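Local coordinates for protein proline dehydrogenase (Bradyrhizobium japonicum USDA 110, PDB 3HAZ) that is a bifunctional flavoenzyme that probably oxidises proline to glutamate in two steps, using FAD for the first and NAD for the second, at residues D94-E103 with R155-R163. Residues are numbered along the deposited sequence; the frame is centred on the assembly and turned at random.
Sequences DQFIEDKLGE and RTATRQAMR
E98 OE1 is gripped by R159 NH2 at 2.8 Å and by a water that also accepts from R159 NE. The NH2 bond is nearly straight (167°) and uses the anti lone pair of OE1; with carboxylate and guanidinium nearly coplanar, it is an in-plane salt bridge. R159 NH1 adds a second one to D94 OD2 at 3.2 Å, met from above that carboxylate's plane, which completes a D94-E98-R159 salt-bridge network. I97 CG2 lies over one face of the guanidinium, 3.4 Å from R159 NH2. With R159 replaced by alanine, D94 and E98 would probably lose their shared cation, and the methyl of I97 its cover.

R155 works differently. Its chain, extended from CG to NE, carries the guanidinium to the turn that takes in L101 and E103. R155 NE makes weak bonds to I97 O and L101 O, and R155 NH2 a further weak one to L101 O at 3.1 Å. R155 NH2 also forms a salt bridge with E103 OE2 at 2.8 Å, the two planes 12° apart. Two carbonyls and a carboxylate thus meet one cation, which probably offsets their negative charge.

Beside the R159 guanidinium, I97 CD1 meets M162 SD at 3.6 Å, tip to tip. The segment axes run roughly antiparallel (157°) and 10.5 Å apart, joining helices 90-100 and 151-168 within the family's DNA-binding-domain region; helix 71-85 packs against both, touching F96 through L84 and M162 through A81.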
ATOM      1  N   ASP A  94      -3.629  -4.328  60.008  1.00 29.37           N
ATOM      2  CA  ASP A  94      -4.693  -3.391  59.645  1.00 34.57           C
ATOM      3  C   ASP A  94      -4.209  -1.948  59.650  1.00 35.55           C
ATOM      4  O   ASP A  94      -4.492  -1.181  58.723  1.00 34.20           O
ATOM      5  CB  ASP A  94      -5.878  -3.520  60.604  1.00 39.89           C
ATOM      6  CG  ASP A  94      -6.751  -4.717  60.300  1.00 53.87           C
ATOM      7  OD1 ASP A  94      -7.621  -5.044  61.138  1.00 63.06           O
ATOM      8  OD2 ASP A  94      -6.575  -5.329  59.226  1.00 59.24           O
ATOM      9  N   GLN A  95      -3.489  -1.585  60.705  1.00 33.70           N
ATOM     10  CA  GLN A  95      -2.994  -0.224  60.866  1.00 37.47           C
ATOM     11  C   GLN A  95      -1.971   0.096  59.790  1.00 39.35           C
ATOM     12  O   GLN A  95      -1.964   1.195  59.226  1.00 41.18           O
ATOM     13  CB  GLN A  95      -2.372  -0.029  62.254  1.00 35.61           C
ATOM     14  N   PHE A  96      -1.095  -0.864  59.515  1.00 31.53           N
ATOM     15  CA  PHE A  96      -0.100  -0.679  58.475  1.00 23.02           C
ATOM     16  C   PHE A  96      -0.801  -0.428  57.141  1.00 21.32           C
ATOM     17  O   PHE A  96      -0.501   0.535  56.436  1.00 27.07           O
ATOM     18  CB  PHE A  96       0.802  -1.901  58.360  1.00 29.24           C
ATOM     19  CG  PHE A  96       1.792  -1.803  57.243  1.00 28.79           C
ATOM     20  CD1 PHE A  96       3.008  -1.164  57.433  1.00 28.97           C
ATOM     21  CD2 PHE A  96       1.499  -2.324  55.993  1.00 24.83           C
ATOM     22  CE1 PHE A  96       3.926  -1.064  56.400  1.00 29.30           C
ATOM     23  CE2 PHE A  96       2.413  -2.227  54.953  1.00 28.58           C
ATOM     24  CZ  PHE A  96       3.625  -1.596  55.157  1.00 26.91           C
ATOM     25  N   ILE A  97      -1.749  -1.301  56.818  1.00 25.41           N
ATOM     26  CA  ILE A  97      -2.478  -1.226  55.559  1.00 25.33           C
ATOM     27  C   ILE A  97      -3.169   0.122  55.342  1.00 25.79           C
ATOM     28  O   ILE A  97      -3.055   0.713  54.270  1.00 29.13           O
ATOM     29  CB  ILE A  97      -3.480  -2.381  55.436  1.00 27.21           C
ATOM     30  CG1 ILE A  97      -2.722  -3.706  55.274  1.00 20.54           C
ATOM     31  CG2 ILE A  97      -4.408  -2.153  54.259  1.00 28.75           C
ATOM     32  CD1 ILE A  97      -3.615  -4.936  55.355  1.00 19.55           C
ATOM     33  N   GLU A  98      -3.865   0.610  56.364  1.00 22.61           N
ATOM     34  CA  GLU A  98      -4.580   1.879  56.267  1.00 28.36           C
ATOM     35  C   GLU A  98      -3.670   3.105  56.374  1.00 30.18           C
ATOM     36  O   GLU A  98      -3.863   4.086  55.661  1.00 31.30           O
ATOM     37  CB  GLU A  98      -5.676   1.972  57.340  1.00 37.01           C
ATOM     38  CG  GLU A  98      -6.839   1.002  57.151  1.00 42.37           C
ATOM     39  CD  GLU A  98      -7.412   1.044  55.741  1.00 50.65           C
ATOM     40  OE1 GLU A  98      -7.715  -0.035  55.185  1.00 50.61           O
ATOM     41  OE2 GLU A  98      -7.545   2.154  55.182  1.00 52.28           O
ATOM     42  N   ASP A  99      -2.686   3.052  57.266  1.00 30.76           N
ATOM     43  CA  ASP A  99      -1.910   4.244  57.608  1.00 32.84           C
ATOM     44  C   ASP A  99      -0.637   4.426  56.795  1.00 28.68           C
ATOM     45  O   ASP A  99      -0.267   5.551  56.479  1.00 35.58           O
ATOM     46  CB  ASP A  99      -1.558   4.251  59.099  1.00 37.73           C
ATOM     47  CG  ASP A  99      -2.783   4.394  59.991  1.00 43.24           C
ATOM     48  OD1 ASP A  99      -3.872   4.733  59.474  1.00 41.28           O
ATOM     49  OD2 ASP A  99      -2.651   4.170  61.212  1.00 40.04           O
ATOM     50  N   LYS A 100       0.032   3.326  56.465  1.00 29.35           N
ATOM     51  CA  LYS A 100       1.369   3.389  55.873  1.00 24.92           C
ATOM     52  C   LYS A 100       1.386   2.986  54.403  1.00 28.20           C
ATOM     53  O   LYS A 100       1.922   3.701  53.554  1.00 27.66           O
ATOM     54  CB  LYS A 100       2.335   2.489  56.654  1.00 29.67           C
ATOM     55  CG  LYS A 100       2.471   2.841  58.128  1.00 37.16           C
ATOM     56  CD  LYS A 100       3.156   4.188  58.302  1.00 47.05           C
ATOM     57  CE  LYS A 100       3.283   4.564  59.774  1.00 53.02           C
ATOM     58  NZ  LYS A 100       3.866   5.928  59.948  1.00 59.31           N
ATOM     59  N   LEU A 101       0.816   1.822  54.118  1.00 31.08           N
ATOM     60  CA  LEU A 101       0.767   1.299  52.761  1.00 28.45           C
ATOM     61  C   LEU A 101       0.094   2.299  51.821  1.00 31.60           C
ATOM     62  O   LEU A 101      -0.969   2.830  52.128  1.00 29.70           O
ATOM     63  CB  LEU A 101       0.024  -0.037  52.731  1.00 19.13           C
ATOM     64  CG  LEU A 101      -0.099  -0.688  51.350  1.00 27.73           C
ATOM     65  CD1 LEU A 101       1.278  -0.877  50.724  1.00 24.29           C
ATOM     66  CD2 LEU A 101      -0.840  -2.015  51.445  1.00 25.12           C
ATOM     67  N   GLY A 102       0.729   2.568  50.686  1.00 27.06           N
ATOM     68  CA  GLY A 102       0.146   3.453  49.699  1.00 26.67           C
ATOM     69  C   GLY A 102       0.339   4.921  50.020  1.00 27.74           C
ATOM     70  O   GLY A 102       0.110   5.781  49.171  1.00 27.34           O
ATOM     71  N   GLU A 103       0.774   5.213  51.242  1.00 22.88           N
ATOM     72  CA  GLU A 103       1.035   6.594  51.633  1.00 28.27           C
ATOM     73  C   GLU A 103       2.430   7.040  51.226  1.00 32.11           C
ATOM     74  O   GLU A 103       2.668   8.222  50.980  1.00 33.27           O
ATOM     75  CB  GLU A 103       0.844   6.770  53.142  1.00 32.24           C
ATOM     76  CG  GLU A 103      -0.613   6.838  53.550  1.00 34.88           C
ATOM     77  CD  GLU A 103      -1.390   7.815  52.691  1.00 43.12           C
ATOM     78  OE1 GLU A 103      -0.907   8.952  52.507  1.00 50.29           O
ATOM     79  OE2 GLU A 103      -2.473   7.445  52.190  1.00 44.84           O
ATOM     80  N   ARG A 155      -4.800  -0.969  48.650  1.00 23.17           N
ATOM     81  CA  ARG A 155      -5.108  -1.579  49.941  1.00 22.96           C
ATOM     82  C   ARG A 155      -6.126  -2.698  49.760  1.00 29.10           C
ATOM     83  O   ARG A 155      -5.953  -3.805  50.277  1.00 24.56           O
ATOM     84  CB  ARG A 155      -5.618  -0.531  50.941  1.00 18.23           C
ATOM     85  CG  ARG A 155      -4.597   0.562  51.229  1.00 25.16           C
ATOM     86  CD  ARG A 155      -5.095   1.599  52.235  1.00 29.59           C
ATOM     87  NE  ARG A 155      -4.111   2.669  52.377  1.00 34.40           N
ATOM     88  CZ  ARG A 155      -4.308   3.930  52.006  1.00 33.94           C
ATOM     89  NH1 ARG A 155      -5.475   4.304  51.496  1.00 28.30           N
ATOM     90  NH2 ARG A 155      -3.336   4.822  52.157  1.00 31.20           N
ATOM     91  N   THR A 156      -7.178  -2.409  49.002  1.00 26.30           N
ATOM     92  CA  THR A 156      -8.200  -3.412  48.712  1.00 22.26           C
ATOM     93  C   THR A 156      -7.606  -4.620  47.985  1.00 22.24           C
ATOM     94  O   THR A 156      -7.888  -5.763  48.336  1.00 19.03           O
ATOM     95  CB  THR A 156      -9.334  -2.808  47.877  1.00 22.14           C
ATOM     96  OG1 THR A 156      -9.913  -1.718  48.601  1.00 29.00           O
ATOM     97  CG2 THR A 156     -10.402  -3.852  47.597  1.00 26.06           C
ATOM     98  N   ALA A 157      -6.778  -4.365  46.975  1.00 18.08           N
ATOM     99  CA  ALA A 157      -6.104  -5.449  46.263  1.00 21.35           C
ATOM    100  C   ALA A 157      -5.184  -6.258  47.191  1.00 26.32           C
ATOM    101  O   ALA A 157      -5.089  -7.482  47.077  1.00 22.69           O
ATOM    102  CB  ALA A 157      -5.320  -4.900  45.072  1.00 16.80           C
ATOM    103  N   THR A 158      -4.497  -5.569  48.100  1.00 23.53           N
ATOM    104  CA  THR A 158      -3.612  -6.238  49.052  1.00 24.10           C
ATOM    105  C   THR A 158      -4.390  -7.131  50.017  1.00 26.28           C
ATOM    106  O   THR A 158      -3.943  -8.234  50.343  1.00 24.97           O
ATOM    107  CB  THR A 158      -2.770  -5.230  49.865  1.00 20.51           C
ATOM    108  OG1 THR A 158      -1.931  -4.472  48.980  1.00 19.59           O
ATOM    109  CG2 THR A 158      -1.908  -5.958  50.877  1.00 15.82           C
ATOM    110  N   ARG A 159      -5.550  -6.653  50.470  1.00 20.91           N
ATOM    111  CA  ARG A 159      -6.412  -7.443  51.349  1.00 25.01           C
ATOM    112  C   ARG A 159      -6.902  -8.709  50.655  1.00 22.26           C
ATOM    113  O   ARG A 159      -6.989  -9.772  51.269  1.00 22.02           O
ATOM    114  CB  ARG A 159      -7.607  -6.622  51.844  1.00 21.20           C
ATOM    115  CG  ARG A 159      -7.217  -5.511  52.804  1.00 28.22           C
ATOM    116  CD  ARG A 159      -8.429  -4.934  53.526  1.00 34.06           C
ATOM    117  NE  ARG A 159      -8.081  -3.733  54.278  1.00 36.35           N
ATOM    118  CZ  ARG A 159      -7.569  -3.746  55.502  1.00 38.28           C
ATOM    119  NH1 ARG A 159      -7.349  -4.906  56.113  1.00 34.16           N
ATOM    120  NH2 ARG A 159      -7.270  -2.602  56.109  1.00 38.89           N
ATOM    121  N   GLN A 160      -7.226  -8.591  49.369  1.00 23.08           N
ATOM    122  CA  GLN A 160      -7.617  -9.753  48.578  1.00 25.42           C
ATOM    123  C   GLN A 160      -6.460 -10.736  48.436  1.00 20.27           C
ATOM    124  O   GLN A 160      -6.649 -11.946  48.538  1.00 17.93           O
ATOM    125  CB  GLN A 160      -8.106  -9.312  47.199  1.00 26.09           C
ATOM    126  CG  GLN A 160      -8.765 -10.406  46.398  1.00 30.62           C
ATOM    127  CD  GLN A 160      -9.361  -9.879  45.100  1.00 41.88           C
ATOM    128  OE1 GLN A 160      -9.798  -8.728  45.022  1.00 41.39           O
ATOM    129  NE2 GLN A 160      -9.376 -10.720  44.076  1.00 37.12           N
ATOM    130  N   ALA A 161      -5.257 -10.214  48.200  1.00 18.59           N
ATOM    131  CA  ALA A 161      -4.074 -11.064  48.116  1.00 22.93           C
ATOM    132  C   ALA A 161      -3.908 -11.819  49.433  1.00 20.70           C
ATOM    133  O   ALA A 161      -3.490 -12.982  49.461  1.00 26.25           O
ATOM    134  CB  ALA A 161      -2.812 -10.225  47.794  1.00 14.32           C
ATOM    135  N   MET A 162      -4.247 -11.151  50.531  1.00 17.00           N
ATOM    136  CA  MET A 162      -4.125 -11.767  51.847  1.00 18.45           C
ATOM    137  C   MET A 162      -5.066 -12.961  52.013  1.00 29.73           C
ATOM    138  O   MET A 162      -4.672 -13.982  52.582  1.00 23.35           O
ATOM    139  CB  MET A 162      -4.334 -10.737  52.965  1.00 20.11           C
ATOM    140  CG  MET A 162      -3.144  -9.788  53.124  1.00 23.93           C
ATOM    141  SD  MET A 162      -3.441  -8.404  54.246  1.00 27.14           S
ATOM    142  CE  MET A 162      -3.507  -9.246  55.830  1.00 31.10           C
ATOM    143  N   ARG A 163      -6.300 -12.855  51.522  1.00 27.00           N
ATOM    144  CA  ARG A 163      -7.185 -14.013  51.607  1.00 27.59           C
ATOM    145  C   ARG A 163      -6.734 -15.134  50.672  1.00 18.05           C
ATOM    146  O   ARG A 163      -6.903 -16.316  50.985  1.00 21.05           O
ATOM    147  CB  ARG A 163      -8.676 -13.663  51.424  1.00 35.23           C
ATOM    148  CG  ARG A 163      -8.994 -12.568  50.426  1.00 47.16           C
ATOM    149  CD  ARG A 163     -10.404 -12.020  50.663  1.00 57.21           C
ATOM    150  NE  ARG A 163     -10.749 -10.938  49.740  1.00 62.12           N
ATOM    151  CZ  ARG A 163     -10.603  -9.642  50.011  1.00 60.79           C
ATOM    152  NH1 ARG A 163     -10.940  -8.729  49.108  1.00 62.08           N
ATOM    153  NH2 ARG A 163     -10.119  -9.257  51.184  1.00 58.38           N
TER
HETATM  154  O   HOH W   1      -8.011   3.182  52.111  1.00 30.88           O
HETATM  155  O   HOH W   2      -8.598  -1.357  52.879  1.00 43.52           O
HETATM  156  O   HOH W   3      -5.467   7.001  50.820  1.00 33.87           O